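Local coordinates for protein purine nucleoside phosphorylase (Schistosoma mansoni, PDB 6BJ7) that probably catalyses the reversible phosphorolysis of purine nucleosides such as inosine and guanosine, releasing the free base and ribose 1-phosphate, at residues 117-122 / 216-221; 200-205 / 257-262; 240-245 / 263-268. All coordinates share one frame; numbering follows the deposited sequence.

Interaction 1 (117-122 / 216-221); sequences NLAGGI and CDVVGM. With DU7 (4-chloro-6-methylpyrimidin-2-amine), chain G; DMS (dimethyl sulfoxide), chain F.
Strands 117-121 and 218-220 run antiparallel with a pronounced twist (129° between their N-to-C directions), Gly120 and Val219 forming a hydrogen-bonded pair and Gly121 and Val218 the non-hydrogen-bonded pair beside it. Gly120 N reaches Val219 O at 2.9 Å, and Val219 N returns a bond to Gly120 O. Beyond the strands, Ile122 N bonds to Asp217 O at 2.9 Å, approaching from above the carbonyl plane, 42° out of it. Val218 carries CG1 anti to its backbone N (chi1 180°), which presses this methyl against Ala119 CB at a tight 3.2 Å. On the face that carries Val219, its CG1 meets Ile122 CD1 at 4.0 Å, just past the end of strand 117-121, the two side chains running at a slant. Gly120 lacks a CB where the ligand lies, so the pyrimidine can come down on the backbone, with DU7 C4 3.5 Å from Gly120 N. DU7 CL rests 3.5 Å from Met221 CG. In the mixed sheet, strand 112-121 is flanked on its other edge by strand 236-246, while strand 218-220 also pairs with strand 189-196. Val218 packs against strands 236-246 and 131-139, and Ile122 and Val219 face helix 205-213.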
ATOM      1  N   ASN A 117      19.121 -12.681  -2.140  1.00 23.60           N
ATOM      2  CA  ASN A 117      18.887 -11.545  -1.255  1.00 24.35           C
ATOM      3  C   ASN A 117      19.224 -11.932   0.181  1.00 27.97           C
ATOM      4  O   ASN A 117      19.416 -13.105   0.507  1.00 25.82           O
ATOM      5  CB  ASN A 117      17.431 -11.030  -1.334  1.00 25.24           C
ATOM      6  CG  ASN A 117      16.399 -12.077  -0.885  1.00 24.70           C
ATOM      7  OD1 ASN A 117      16.404 -12.531   0.246  1.00 28.86           O
ATOM      8  ND2 ASN A 117      15.511 -12.450  -1.789  1.00 31.26           N
ATOM      9  N   LEU A 118      19.340 -10.901   1.033  1.00 26.90           N
ATOM     10  CA  LEU A 118      19.393 -11.046   2.485  1.00 24.57           C
ATOM     11  C   LEU A 118      18.024 -10.716   3.088  1.00 23.16           C
ATOM     12  O   LEU A 118      17.332  -9.790   2.634  1.00 26.95           O
ATOM     13  CB  LEU A 118      20.467 -10.128   3.071  1.00 31.71           C
ATOM     14  CG  LEU A 118      21.929 -10.508   2.783  1.00 38.80           C
ATOM     15  CD1 LEU A 118      22.733  -9.245   2.605  1.00 56.22           C
ATOM     16  CD2 LEU A 118      22.495 -11.340   3.916  1.00 36.47           C
ATOM     17  N   ALA A 119      17.595 -11.502   4.075  1.00 26.89           N
ATOM     18  CA  ALA A 119      16.228 -11.392   4.579  1.00 24.38           C
ATOM     19  C   ALA A 119      16.162 -11.726   6.071  1.00 24.31           C
ATOM     20  O   ALA A 119      17.091 -12.305   6.641  1.00 25.88           O
ATOM     21  CB  ALA A 119      15.315 -12.322   3.795  1.00 25.39           C
ATOM     22  N   GLY A 120      15.041 -11.358   6.702  1.00 23.42           N
ATOM     23  CA  GLY A 120      14.754 -11.774   8.088  1.00 22.65           C
ATOM     24  C   GLY A 120      13.909 -13.036   8.175  1.00 24.52           C
ATOM     25  O   GLY A 120      12.999 -13.263   7.369  1.00 24.39           O
ATOM     26  N   GLY A 121      14.235 -13.874   9.173  1.00 24.96           N
ATOM     27  CA  GLY A 121      13.492 -15.093   9.430  1.00 26.76           C
ATOM     28  C   GLY A 121      12.254 -14.861  10.282  1.00 26.35           C
ATOM     29  O   GLY A 121      12.311 -14.159  11.291  1.00 28.09           O
ATOM     30  N   ILE A 122      11.127 -15.445   9.856  1.00 25.37           N
ATOM     31  CA  ILE A 122       9.876 -15.433  10.616  1.00 24.21           C
ATOM     32  C   ILE A 122       9.552 -16.827  11.176  1.00 26.31           C
ATOM     33  O   ILE A 122       9.290 -16.981  12.370  1.00 30.25           O
ATOM     34  CB  ILE A 122       8.709 -14.900   9.753  1.00 24.90           C
ATOM     35  CG1 ILE A 122       8.988 -13.469   9.241  1.00 25.31           C
ATOM     36  CG2 ILE A 122       7.378 -14.975  10.553  1.00 29.55           C
ATOM     37  CD1 ILE A 122       9.040 -12.407  10.316  1.00 26.48           C
ATOM     38  N   CYS A 216       3.819 -16.297   6.638  1.00 33.18           N
ATOM     39  CA  CYS A 216       5.088 -15.921   6.028  1.00 32.86           C
ATOM     40  C   CYS A 216       6.230 -16.625   6.725  1.00 26.58           C
ATOM     41  O   CYS A 216       6.243 -16.739   7.954  1.00 31.06           O
ATOM     42  CB  CYS A 216       5.316 -14.414   6.103  1.00 32.57           C
ATOM     43  SG  CYS A 216       3.953 -13.517   5.392  1.00 39.89           S
ATOM     44  N   ASP A 217       7.199 -17.098   5.937  1.00 26.17           N
ATOM     45  CA  ASP A 217       8.399 -17.694   6.498  1.00 28.07           C
ATOM     46  C   ASP A 217       9.581 -16.737   6.574  1.00 24.67           C
ATOM     47  O   ASP A 217      10.409 -16.894   7.469  1.00 27.44           O
ATOM     48  CB  ASP A 217       8.803 -18.921   5.683  1.00 28.72           C
ATOM     49  CG  ASP A 217       7.696 -19.989   5.691  1.00 38.63           C
ATOM     50  OD1 ASP A 217       7.363 -20.472   6.790  1.00 41.47           O
ATOM     51  OD2 ASP A 217       7.139 -20.307   4.627  1.00 31.37           O
ATOM     52  N   VAL A 218       9.671 -15.774   5.658  1.00 23.74           N
ATOM     53  CA  VAL A 218      10.812 -14.872   5.509  1.00 24.35           C
ATOM     54  C   VAL A 218      10.241 -13.517   5.098  1.00 24.35           C
ATOM     55  O   VAL A 218       9.173 -13.461   4.492  1.00 24.66           O
ATOM     56  CB  VAL A 218      11.784 -15.409   4.422  1.00 30.47           C
ATOM     57  CG1 VAL A 218      12.954 -14.505   4.236  1.00 30.94           C
ATOM     58  CG2 VAL A 218      12.262 -16.816   4.755  1.00 33.99           C
ATOM     59  N   VAL A 219      10.951 -12.419   5.422  1.00 23.89           N
ATOM     60  CA  VAL A 219      10.552 -11.059   5.034  1.00 21.79           C
ATOM     61  C   VAL A 219      11.767 -10.291   4.509  1.00 22.01           C
ATOM     62  O   VAL A 219      12.878 -10.391   5.047  1.00 22.48           O
ATOM     63  CB  VAL A 219       9.861 -10.311   6.216  1.00 22.23           C
ATOM     64  CG1 VAL A 219      10.755 -10.219   7.431  1.00 25.53           C
ATOM     65  CG2 VAL A 219       9.400  -8.914   5.796  1.00 25.63           C
ATOM     66  N   GLY A 220      11.564  -9.537   3.425  1.00 21.97           N
ATOM     67  CA  GLY A 220      12.616  -8.673   2.907  1.00 21.24           C
ATOM     68  C   GLY A 220      12.059  -7.550   2.044  1.00 21.38           C
ATOM     69  O   GLY A 220      10.850  -7.445   1.839  1.00 20.81           O
ATOM     70  N   MET A 221      12.981  -6.762   1.460  1.00 19.67           N
ATOM     71  CA  MET A 221      12.633  -5.517   0.770  1.00 20.01           C
ATOM     72  C   MET A 221      12.969  -5.531  -0.727  1.00 22.01           C
ATOM     73  O   MET A 221      13.086  -4.461  -1.330  1.00 20.08           O
ATOM     74  CB  MET A 221      13.340  -4.322   1.421  1.00 22.24           C
ATOM     75  CG  MET A 221      13.214  -4.190   2.936  1.00 24.04           C
ATOM     76  SD  MET A 221      14.257  -2.865   3.602  1.00 22.84           S
ATOM     77  CE  MET A 221      14.102  -3.165   5.362  1.00 25.38           C
TER
HETATM   78  C4  DU7 G 306      15.646  -8.311   8.250  0.90 24.46           C
HETATM   79  C3  DU7 G 306      15.207  -7.498   6.225  0.90 23.70           C
HETATM   80  C2  DU7 G 306      16.439  -7.737   5.735  0.90 27.80           C
HETATM   81  C1  DU7 G 306      17.274  -8.306   6.588  0.90 29.33           C
HETATM   82 CL   DU7 G 306      14.123  -6.737   5.216  0.90 40.79          CL
HETATM   83  N   DU7 G 306      14.744  -7.746   7.416  0.90 22.07           N
HETATM   84  N1  DU7 G 306      15.215  -8.607   9.564  0.90 30.79           N
HETATM   85  N2  DU7 G 306      16.881  -8.590   7.797  0.90 27.88           N
HETATM   86  C   DU7 G 306      18.690  -8.638   6.142  0.90 45.25           C
HETATM   87  S   DMS F 305      19.670  -7.399  -0.385  1.00281.77           S
HETATM   88  O   DMS F 305      20.299  -8.748  -0.283  1.00284.54           O
HETATM   89  C1  DMS F 305      20.464  -6.467  -1.719  1.00284.09           C
HETATM   90  C2  DMS F 305      18.000  -7.569  -1.068  1.00284.74           C

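Interaction 2 (200-205 / 257-262); sequences PTYESP and INHEKV. With DU7 (4-chloro-6-methylpyrimidin-2-amine), chain G; DMS (dimethyl sulfoxide), chain E.
Tyr202 and Ile257 make an aromatic-aliphatic contact in the pocket that holds DU7, probably the purine-base site of this nucleoside phosphorylase fold, joining the loop that follows strand 189-196 to the start of helix 259-283. Ile257 CG2 sits over the centre of the Tyr202 ring, 3.7 Å from the centroid and 7° off the ring normal, a CH-pi contact made by the methyl that stands anti to the Ile257 backbone N. The ring edge, in turn, borders the pyrimidine of DU7. At the far end, Tyr202 OH donates to the oxygen of a dimethyl sulfoxide molecule (chain E), probably from the crystallisation liquor, at 2.8 Å, and His259 ND1 donates to the same oxygen at 2.7 Å; this oxygen lies at the edges of both rings and bridges the two segments where no direct hydrogen bond exists. The sulfoxide oxygen may mark where the ribose 5'-hydroxyl is held, as by the equivalent histidine in related trimeric phosphorylases.

Glu203 bends at chi2 (-84°) and carries its carboxylate to the ligand, where OE2 accepts from DU7 N1 at 2.7 Å. The same oxygen is also bonded to Ser247 OG, a second-shell contact that steadies it. Val262 packs both methyls, CG1 and CG2, on the DU7 methyl carbon C, each at 3.6 Å. A neighbouring subunit abuts the site: its Phe161 meets the His259 ring and packs on Tyr202, and its Asp163 bonds to Ile257 N, consistent with an active site beside the trimer interface. Asn258 is the N-cap of helix 259-283: its OD1 accepts from Lys261 N at 2.9 Å, the donor standing 36° out of the carbonyl plane.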
ATOM      1  N   PRO A 200      12.121   1.416   3.796  1.00 18.09           N
ATOM      2  CA  PRO A 200      13.408   0.816   4.182  1.00 19.11           C
ATOM      3  C   PRO A 200      13.574   0.544   5.682  1.00 23.31           C
ATOM      4  O   PRO A 200      14.663   0.079   6.074  1.00 22.40           O
ATOM      5  CB  PRO A 200      14.410   1.874   3.729  1.00 21.32           C
ATOM      6  CG  PRO A 200      13.700   3.192   4.031  1.00 20.61           C
ATOM      7  CD  PRO A 200      12.240   2.865   3.604  1.00 18.43           C
ATOM      8  N   THR A 201      12.581   0.852   6.521  1.00 21.80           N
ATOM      9  CA  THR A 201      12.657   0.426   7.917  1.00 21.24           C
ATOM     10  C   THR A 201      12.522  -1.100   7.998  1.00 21.42           C
ATOM     11  O   THR A 201      11.672  -1.707   7.339  1.00 20.43           O
ATOM     12  CB  THR A 201      11.565   1.082   8.770  1.00 23.60           C
ATOM     13  OG1 THR A 201      10.289   0.823   8.184  1.00 22.34           O
ATOM     14  CG2 THR A 201      11.745   2.623   8.862  1.00 25.15           C
ATOM     15  N   TYR A 202      13.339  -1.719   8.856  1.00 22.55           N
ATOM     16  CA  TYR A 202      13.115  -3.129   9.132  1.00 21.06           C
ATOM     17  C   TYR A 202      11.703  -3.330   9.688  1.00 22.17           C
ATOM     18  O   TYR A 202      11.122  -2.435  10.315  1.00 23.37           O
ATOM     19  CB  TYR A 202      14.164  -3.666  10.131  1.00 22.97           C
ATOM     20  CG  TYR A 202      15.592  -3.711   9.595  1.00 22.56           C
ATOM     21  CD1 TYR A 202      15.956  -4.623   8.601  1.00 27.47           C
ATOM     22  CD2 TYR A 202      16.573  -2.867  10.101  1.00 23.89           C
ATOM     23  CE1 TYR A 202      17.261  -4.678   8.114  1.00 27.75           C
ATOM     24  CE2 TYR A 202      17.881  -2.932   9.626  1.00 25.29           C
ATOM     25  CZ  TYR A 202      18.202  -3.827   8.620  1.00 24.68           C
ATOM     26  OH  TYR A 202      19.492  -3.867   8.120  1.00 29.60           O
ATOM     27  N   GLU A 203      11.141  -4.510   9.447  1.00 21.90           N
ATOM     28  CA  GLU A 203       9.868  -4.889  10.056  1.00 24.47           C
ATOM     29  C   GLU A 203       9.894  -4.672  11.574  1.00 22.38           C
ATOM     30  O   GLU A 203      10.866  -5.015  12.257  1.00 25.02           O
ATOM     31  CB  GLU A 203       9.570  -6.368   9.698  1.00 25.58           C
ATOM     32  CG  GLU A 203      10.533  -7.488  10.342  1.00 27.00           C
ATOM     33  CD  GLU A 203      11.834  -7.780   9.616  1.00 39.71           C
ATOM     34  OE1 GLU A 203      12.169  -7.067   8.666  1.00 24.85           O
ATOM     35  OE2 GLU A 203      12.553  -8.752  10.013  1.00 33.02           O
ATOM     36  N   SER A 204       8.833  -4.040  12.099  1.00 23.35           N
ATOM     37  CA  SER A 204       8.735  -3.797  13.536  1.00 24.03           C
ATOM     38  C   SER A 204       8.414  -5.107  14.263  1.00 26.76           C
ATOM     39  O   SER A 204       7.917  -6.054  13.650  1.00 25.98           O
ATOM     40  CB  SER A 204       7.646  -2.770  13.839  1.00 24.43           C
ATOM     41  OG  SER A 204       6.362  -3.339  13.625  1.00 26.17           O
ATOM     42  N   PRO A 205       8.652  -5.173  15.569  1.00 25.96           N
ATOM     43  CA  PRO A 205       8.314  -6.412  16.299  1.00 29.37           C
ATOM     44  C   PRO A 205       6.860  -6.838  16.090  1.00 29.24           C
ATOM     45  O   PRO A 205       6.570  -8.033  15.926  1.00 28.28           O
ATOM     46  CB  PRO A 205       8.605  -6.052  17.763  1.00 29.60           C
ATOM     47  CG  PRO A 205       9.703  -5.022  17.676  1.00 31.29           C
ATOM     48  CD  PRO A 205       9.421  -4.226  16.407  1.00 26.23           C
ATOM     49  N   ILE A 257      17.929  -5.170  15.428  1.00 40.43           N
ATOM     50  CA  ILE A 257      18.233  -5.541  14.042  1.00 38.75           C
ATOM     51  C   ILE A 257      19.042  -4.406  13.420  0.74 48.02           C
ATOM     52  O   ILE A 257      18.659  -3.238  13.548  0.71 36.92           O
ATOM     53  CB  ILE A 257      16.942  -5.781  13.231  1.00 37.93           C
ATOM     54  CG1 ILE A 257      15.999  -6.765  13.955  0.68 39.98           C
ATOM     55  CG2 ILE A 257      17.295  -6.301  11.833  1.00 44.11           C
ATOM     56  CD1 ILE A 257      14.605  -6.882  13.329  1.00 54.38           C
ATOM     57  N   ASN A 258      20.140  -4.724  12.729  1.00 36.79           N
ATOM     58  CA  ASN A 258      20.914  -3.628  12.147  1.00 52.99           C
ATOM     59  C   ASN A 258      21.761  -4.104  10.974  1.00 48.24           C
ATOM     60  O   ASN A 258      22.117  -5.285  10.861  1.00 40.96           O
ATOM     61  CB  ASN A 258      21.779  -2.933  13.209  1.00 46.67           C
ATOM     62  CG  ASN A 258      22.973  -3.748  13.628  1.00 49.41           C
ATOM     63  OD1 ASN A 258      23.910  -3.929  12.855  1.00 50.14           O
ATOM     64  ND2 ASN A 258      22.966  -4.213  14.870  1.00 75.45           N
ATOM     65  N   HIS A 259      22.081  -3.153  10.090  1.00 37.17           N
ATOM     66  CA  HIS A 259      22.753  -3.497   8.837  0.76 36.93           C
ATOM     67  C   HIS A 259      24.152  -4.055   9.083  0.89 33.78           C
ATOM     68  O   HIS A 259      24.656  -4.834   8.265  1.00 35.62           O
ATOM     69  CB  HIS A 259      22.824  -2.265   7.920  1.00 40.18           C
ATOM     70  CG  HIS A 259      23.230  -2.575   6.509  1.00 38.28           C
ATOM     71  ND1 HIS A 259      22.561  -3.489   5.724  1.00 44.05           N
ATOM     72  CD2 HIS A 259      24.247  -2.104   5.752  1.00 45.24           C
ATOM     73  CE1 HIS A 259      23.138  -3.554   4.537  0.76 48.19           C
ATOM     74  NE2 HIS A 259      24.164  -2.723   4.528  1.00 46.92           N
ATOM     75  N   GLU A 260      24.804  -3.665  10.182  1.00 40.94           N
ATOM     76  CA  GLU A 260      26.153  -4.168  10.428  1.00 44.94           C
ATOM     77  C   GLU A 260      26.136  -5.666  10.698  1.00 35.99           C
ATOM     78  O   GLU A 260      26.976  -6.413  10.173  1.00 37.87           O
ATOM     79  CB  GLU A 260      26.791  -3.418  11.599  1.00 49.43           C
ATOM     80  CG  GLU A 260      27.208  -1.982  11.256  1.00 61.29           C
ATOM     81  CD  GLU A 260      26.023  -1.066  10.937  1.00 76.85           C
ATOM     82  OE1 GLU A 260      25.055  -1.029  11.731  1.00 68.16           O
ATOM     83  OE2 GLU A 260      26.057  -0.385   9.887  1.00 77.13           O
ATOM     84  N   LYS A 261      25.210  -6.125  11.535  1.00 40.18           N
ATOM     85  CA  LYS A 261      25.066  -7.560  11.763  1.00 34.58           C
ATOM     86  C   LYS A 261      24.739  -8.291  10.467  1.00 36.98           C
ATOM     87  O   LYS A 261      25.208  -9.419  10.233  1.00 35.50           O
ATOM     88  CB  LYS A 261      23.970  -7.825  12.797  1.00 40.20           C
ATOM     89  CG  LYS A 261      24.156  -7.166  14.155  1.00 42.30           C
ATOM     90  CD  LYS A 261      22.885  -7.379  14.994  1.00 46.02           C
ATOM     91  CE  LYS A 261      23.048  -6.986  16.463  1.00 55.18           C
ATOM     92  NZ  LYS A 261      21.784  -7.278  17.211  1.00 61.06           N
ATOM     93  N   VAL A 262      23.914  -7.672   9.620  1.00 30.63           N
ATOM     94  CA  VAL A 262      23.516  -8.305   8.368  1.00 29.44           C
ATOM     95  C   VAL A 262      24.736  -8.592   7.504  1.00 33.65           C
ATOM     96  O   VAL A 262      24.888  -9.693   6.958  1.00 32.95           O
ATOM     97  CB  VAL A 262      22.498  -7.417   7.624  1.00 31.66           C
ATOM     98  CG1 VAL A 262      22.258  -7.944   6.208  1.00 36.80           C
ATOM     99  CG2 VAL A 262      21.204  -7.373   8.404  1.00 41.59           C
TER
HETATM  100  C4  DU7 G 306      15.646  -8.311   8.250  0.90 24.46           C
HETATM  101  C3  DU7 G 306      15.207  -7.498   6.225  0.90 23.70           C
HETATM  102  C2  DU7 G 306      16.439  -7.737   5.735  0.90 27.80           C
HETATM  103  C1  DU7 G 306      17.274  -8.306   6.588  0.90 29.33           C
HETATM  104 CL   DU7 G 306      14.123  -6.737   5.216  0.90 40.79          CL
HETATM  105  N   DU7 G 306      14.744  -7.746   7.416  0.90 22.07           N
HETATM  106  N1  DU7 G 306      15.215  -8.607   9.564  0.90 30.79           N
HETATM  107  N2  DU7 G 306      16.881  -8.590   7.797  0.90 27.88           N
HETATM  108  C   DU7 G 306      18.690  -8.638   6.142  0.90 45.25           C
HETATM  109  S   DMS E 304      19.384  -5.384   4.409  1.00 72.43           S
HETATM  110  O   DMS E 304      20.128  -4.702   5.510  1.00 71.49           O
HETATM  111  C1  DMS E 304      17.856  -4.505   3.988  1.00 81.28           C
HETATM  112  C2  DMS E 304      20.282  -5.277   2.840  1.00 82.48           C

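Interaction 3 (240-245 / 263-268); sequences VSLIAN and LAVAEK. With DU7 (4-chloro-6-methylpyrimidin-2-amine), chain G.
Val265 and Leu242 carry a helix-on-sheet contact of the alpha/beta phosphorylase fold, in which helix 259-283 packs on strand 236-246. The segment axes approach to 8.3 Å with 134° between their directions, and no hydrogen bond crosses the gap. The close part is apolar against backbone. Leu242 CG lies anti to the backbone N (chi1 171°), projecting the side chain at the helix, where CD2 meets Ala266 CA at 3.9 Å and Val265 O at 4.1 Å. Val265 answers from the helix with its two methyls spread along the strand: CG1 reaches Ile243 O at 3.7 Å, and CG2 reaches Ala244 O at 3.8 Å. Leu118 and Leu37 pack around this patch, each touching both Leu242 and Ala266.

The rest of the helical segment is loose by comparison. Leu263 and Glu267 point away from the strand and are exposed, as is Ala264, and Lys268, though its CB is directed at the strand, has an extended chain that passes without touching it. Within 263-268, Val265 and Ala266 alone meet 240-245; the helix continues the packing through Val262 on Ala244 and through Trp276 and Phe277 on Val240. Near the C-terminal end of the strand the contact gives way to the ligand site, where Ala244 CB lies 3.9 Å from the DU7 methyl carbon C. Asn245, whose ND2 is held by Asp250 and Ser247, presents OD1 to DU7 N1, accepting a hydrogen bond of 2.9 Å with an N-H...O angle of 148°.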
ATOM      1  N   VAL A 240      16.710 -17.206  -3.862  1.00 25.46           N
ATOM      2  CA  VAL A 240      17.227 -17.758  -2.608  1.00 24.52           C
ATOM      3  C   VAL A 240      17.490 -16.617  -1.629  1.00 26.73           C
ATOM      4  O   VAL A 240      18.187 -15.650  -1.967  1.00 26.68           O
ATOM      5  CB  VAL A 240      18.509 -18.581  -2.834  1.00 25.28           C
ATOM      6  CG1 VAL A 240      18.985 -19.202  -1.510  1.00 32.24           C
ATOM      7  CG2 VAL A 240      18.278 -19.662  -3.892  1.00 28.73           C
ATOM      8  N   SER A 241      16.943 -16.733  -0.413  1.00 24.61           N
ATOM      9  CA  SER A 241      17.238 -15.786   0.662  1.00 24.75           C
ATOM     10  C   SER A 241      18.301 -16.345   1.612  1.00 24.32           C
ATOM     11  O   SER A 241      18.259 -17.525   1.988  1.00 26.33           O
ATOM     12  CB  SER A 241      15.982 -15.467   1.476  1.00 23.96           C
ATOM     13  OG  SER A 241      14.999 -14.737   0.764  1.00 24.86           O
ATOM     14  N   LEU A 242      19.246 -15.494   2.002  1.00 24.27           N
ATOM     15  CA  LEU A 242      20.150 -15.754   3.118  1.00 23.38           C
ATOM     16  C   LEU A 242      19.586 -15.075   4.376  1.00 25.90           C
ATOM     17  O   LEU A 242      19.362 -13.856   4.383  1.00 25.12           O
ATOM     18  CB  LEU A 242      21.561 -15.229   2.813  1.00 26.28           C
ATOM     19  CG  LEU A 242      22.573 -15.229   3.974  1.00 28.22           C
ATOM     20  CD1 LEU A 242      22.771 -16.624   4.550  1.00 29.24           C
ATOM     21  CD2 LEU A 242      23.922 -14.655   3.492  1.00 31.58           C
ATOM     22  N   ILE A 243      19.362 -15.854   5.431  1.00 25.20           N
ATOM     23  CA  ILE A 243      18.716 -15.371   6.655  1.00 29.20           C
ATOM     24  C   ILE A 243      19.749 -14.712   7.556  1.00 29.59           C
ATOM     25  O   ILE A 243      20.737 -15.341   7.928  1.00 29.06           O
ATOM     26  CB  ILE A 243      18.020 -16.535   7.389  1.00 27.83           C
ATOM     27  CG1 ILE A 243      16.976 -17.208   6.486  1.00 27.87           C
ATOM     28  CG2 ILE A 243      17.365 -16.068   8.684  1.00 29.83           C
ATOM     29  CD1 ILE A 243      15.876 -16.250   5.935  1.00 29.53           C
ATOM     30  N   ALA A 244      19.516 -13.441   7.929  1.00 27.40           N
ATOM     31  CA  ALA A 244      20.455 -12.726   8.782  1.00 30.44           C
ATOM     32  C   ALA A 244      20.061 -12.700  10.258  1.00 28.93           C
ATOM     33  O   ALA A 244      20.928 -12.474  11.089  1.00 30.67           O
ATOM     34  CB  ALA A 244      20.637 -11.292   8.281  1.00 37.77           C
ATOM     35  N   ASN A 245      18.797 -12.934  10.599  1.00 28.25           N
ATOM     36  CA  ASN A 245      18.336 -12.930  11.990  1.00 29.22           C
ATOM     37  C   ASN A 245      16.991 -13.643  12.015  1.00 32.42           C
ATOM     38  O   ASN A 245      16.370 -13.837  10.968  1.00 28.88           O
ATOM     39  CB  ASN A 245      18.186 -11.511  12.537  1.00 27.25           C
ATOM     40  CG  ASN A 245      16.936 -10.803  11.979  1.00 34.07           C
ATOM     41  OD1 ASN A 245      16.776 -10.672  10.776  1.00 34.14           O
ATOM     42  ND2 ASN A 245      16.038 -10.389  12.855  1.00 31.38           N
ATOM     43  N   LEU A 263      25.612  -7.599   7.348  1.00 38.68           N
ATOM     44  CA  LEU A 263      26.750  -7.758   6.451  1.00 46.04           C
ATOM     45  C   LEU A 263      27.761  -8.754   6.996  1.00 32.76           C
ATOM     46  O   LEU A 263      28.487  -9.378   6.212  1.00 30.96           O
ATOM     47  CB  LEU A 263      27.419  -6.413   6.197  1.00 43.63           C
ATOM     48  CG  LEU A 263      26.633  -5.359   5.398  0.81 38.88           C
ATOM     49  CD1 LEU A 263      27.532  -4.211   5.021  0.50 40.42           C
ATOM     50  CD2 LEU A 263      25.994  -5.953   4.135  0.68 39.56           C
ATOM     51  N   ALA A 264      27.819  -8.939   8.315  1.00 30.54           N
ATOM     52  CA  ALA A 264      28.710  -9.974   8.856  1.00 31.19           C
ATOM     53  C   ALA A 264      28.213 -11.374   8.523  1.00 31.01           C
ATOM     54  O   ALA A 264      29.022 -12.282   8.269  1.00 30.57           O
ATOM     55  CB  ALA A 264      28.845  -9.805  10.368  1.00 33.02           C
ATOM     56  N   VAL A 265      26.894 -11.583   8.535  1.00 29.10           N
ATOM     57  CA  VAL A 265      26.357 -12.866   8.078  1.00 29.04           C
ATOM     58  C   VAL A 265      26.676 -13.085   6.602  1.00 29.90           C
ATOM     59  O   VAL A 265      27.017 -14.203   6.178  1.00 28.44           O
ATOM     60  CB  VAL A 265      24.835 -12.945   8.333  1.00 26.94           C
ATOM     61  CG1 VAL A 265      24.283 -14.257   7.774  1.00 34.99           C
ATOM     62  CG2 VAL A 265      24.532 -12.815   9.830  1.00 33.99           C
ATOM     63  N   ALA A 266      26.514 -12.038   5.781  1.00 29.36           N
ATOM     64  CA  ALA A 266      26.837 -12.148   4.356  1.00 30.77           C
ATOM     65  C   ALA A 266      28.277 -12.604   4.162  1.00 29.40           C
ATOM     66  O   ALA A 266      28.556 -13.484   3.335  1.00 29.72           O
ATOM     67  CB  ALA A 266      26.595 -10.800   3.656  1.00 30.78           C
ATOM     68  N   GLU A 267      29.210 -12.021   4.913  1.00 30.04           N
ATOM     69  CA  GLU A 267      30.607 -12.415   4.751  1.00 32.08           C
ATOM     70  C   GLU A 267      30.817 -13.871   5.147  1.00 37.86           C
ATOM     71  O   GLU A 267      31.636 -14.572   4.539  1.00 35.03           O
ATOM     72  CB  GLU A 267      31.525 -11.504   5.572  1.00 35.30           C
ATOM     73  CG  GLU A 267      33.010 -11.863   5.443  1.00 49.66           C
ATOM     74  CD  GLU A 267      33.404 -12.269   4.022  1.00 76.83           C
ATOM     75  OE1 GLU A 267      32.888 -11.660   3.055  1.00 83.90           O
ATOM     76  OE2 GLU A 267      34.215 -13.208   3.870  1.00 80.02           O
ATOM     77  N   LYS A 268      30.083 -14.339   6.156  1.00 31.04           N
ATOM     78  CA  LYS A 268      30.238 -15.718   6.631  1.00 31.72           C
ATOM     79  C   LYS A 268      29.794 -16.746   5.596  1.00 30.78           C
ATOM     80  O   LYS A 268      30.342 -17.854   5.562  1.00 32.36           O
ATOM     81  CB  LYS A 268      29.445 -15.892   7.934  1.00 35.87           C
ATOM     82  CG  LYS A 268      29.453 -17.290   8.587  1.00 45.34           C
ATOM     83  CD  LYS A 268      28.494 -17.302   9.809  1.00 40.59           C
ATOM     84  CE  LYS A 268      28.283 -18.710  10.408  1.00 60.19           C
ATOM     85  NZ  LYS A 268      27.240 -18.713  11.485  1.00 62.55           N
TER
HETATM   86  C4  DU7 G 306      15.646  -8.311   8.250  0.90 24.46           C
HETATM   87  C3  DU7 G 306      15.207  -7.498   6.225  0.90 23.70           C
HETATM   88  C2  DU7 G 306      16.439  -7.737   5.735  0.90 27.80           C
HETATM   89  C1  DU7 G 306      17.274  -8.306   6.588  0.90 29.33           C
HETATM   90 CL   DU7 G 306      14.123  -6.737   5.216  0.90 40.79          CL
HETATM   91  N   DU7 G 306      14.744  -7.746   7.416  0.90 22.07           N
HETATM   92  N1  DU7 G 306      15.215  -8.607   9.564  0.90 30.79           N
HETATM   93  N2  DU7 G 306      16.881  -8.590   7.797  0.90 27.88           N
HETATM   94  C   DU7 G 306      18.690  -8.638   6.142  0.90 45.25           C

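How the interactions relate
All three interactions converge on DU7, which occupies the pocket where the purine base would probably bind, and their centres lie about 11 to 12 Å apart. Its amino nitrogen N1 ties interactions 2 and 3 together, while interaction 1 brings the backbone of Ala119 and Gly120 against the pyrimidine. Interactions 1 and 3 are joined through neighbouring strands, with Gly121 N 2.8 Å from Asn245 O and Leu118 CD2 3.6 Å from Leu242 CD2. Interaction 2 abuts interaction 1 where Val219 CG1 lies 3.4 Å from Glu203 CD. Helix 259-283 links interactions 2 and 3, Val262 CG2 resting 4.0 Å from Ala244 CB.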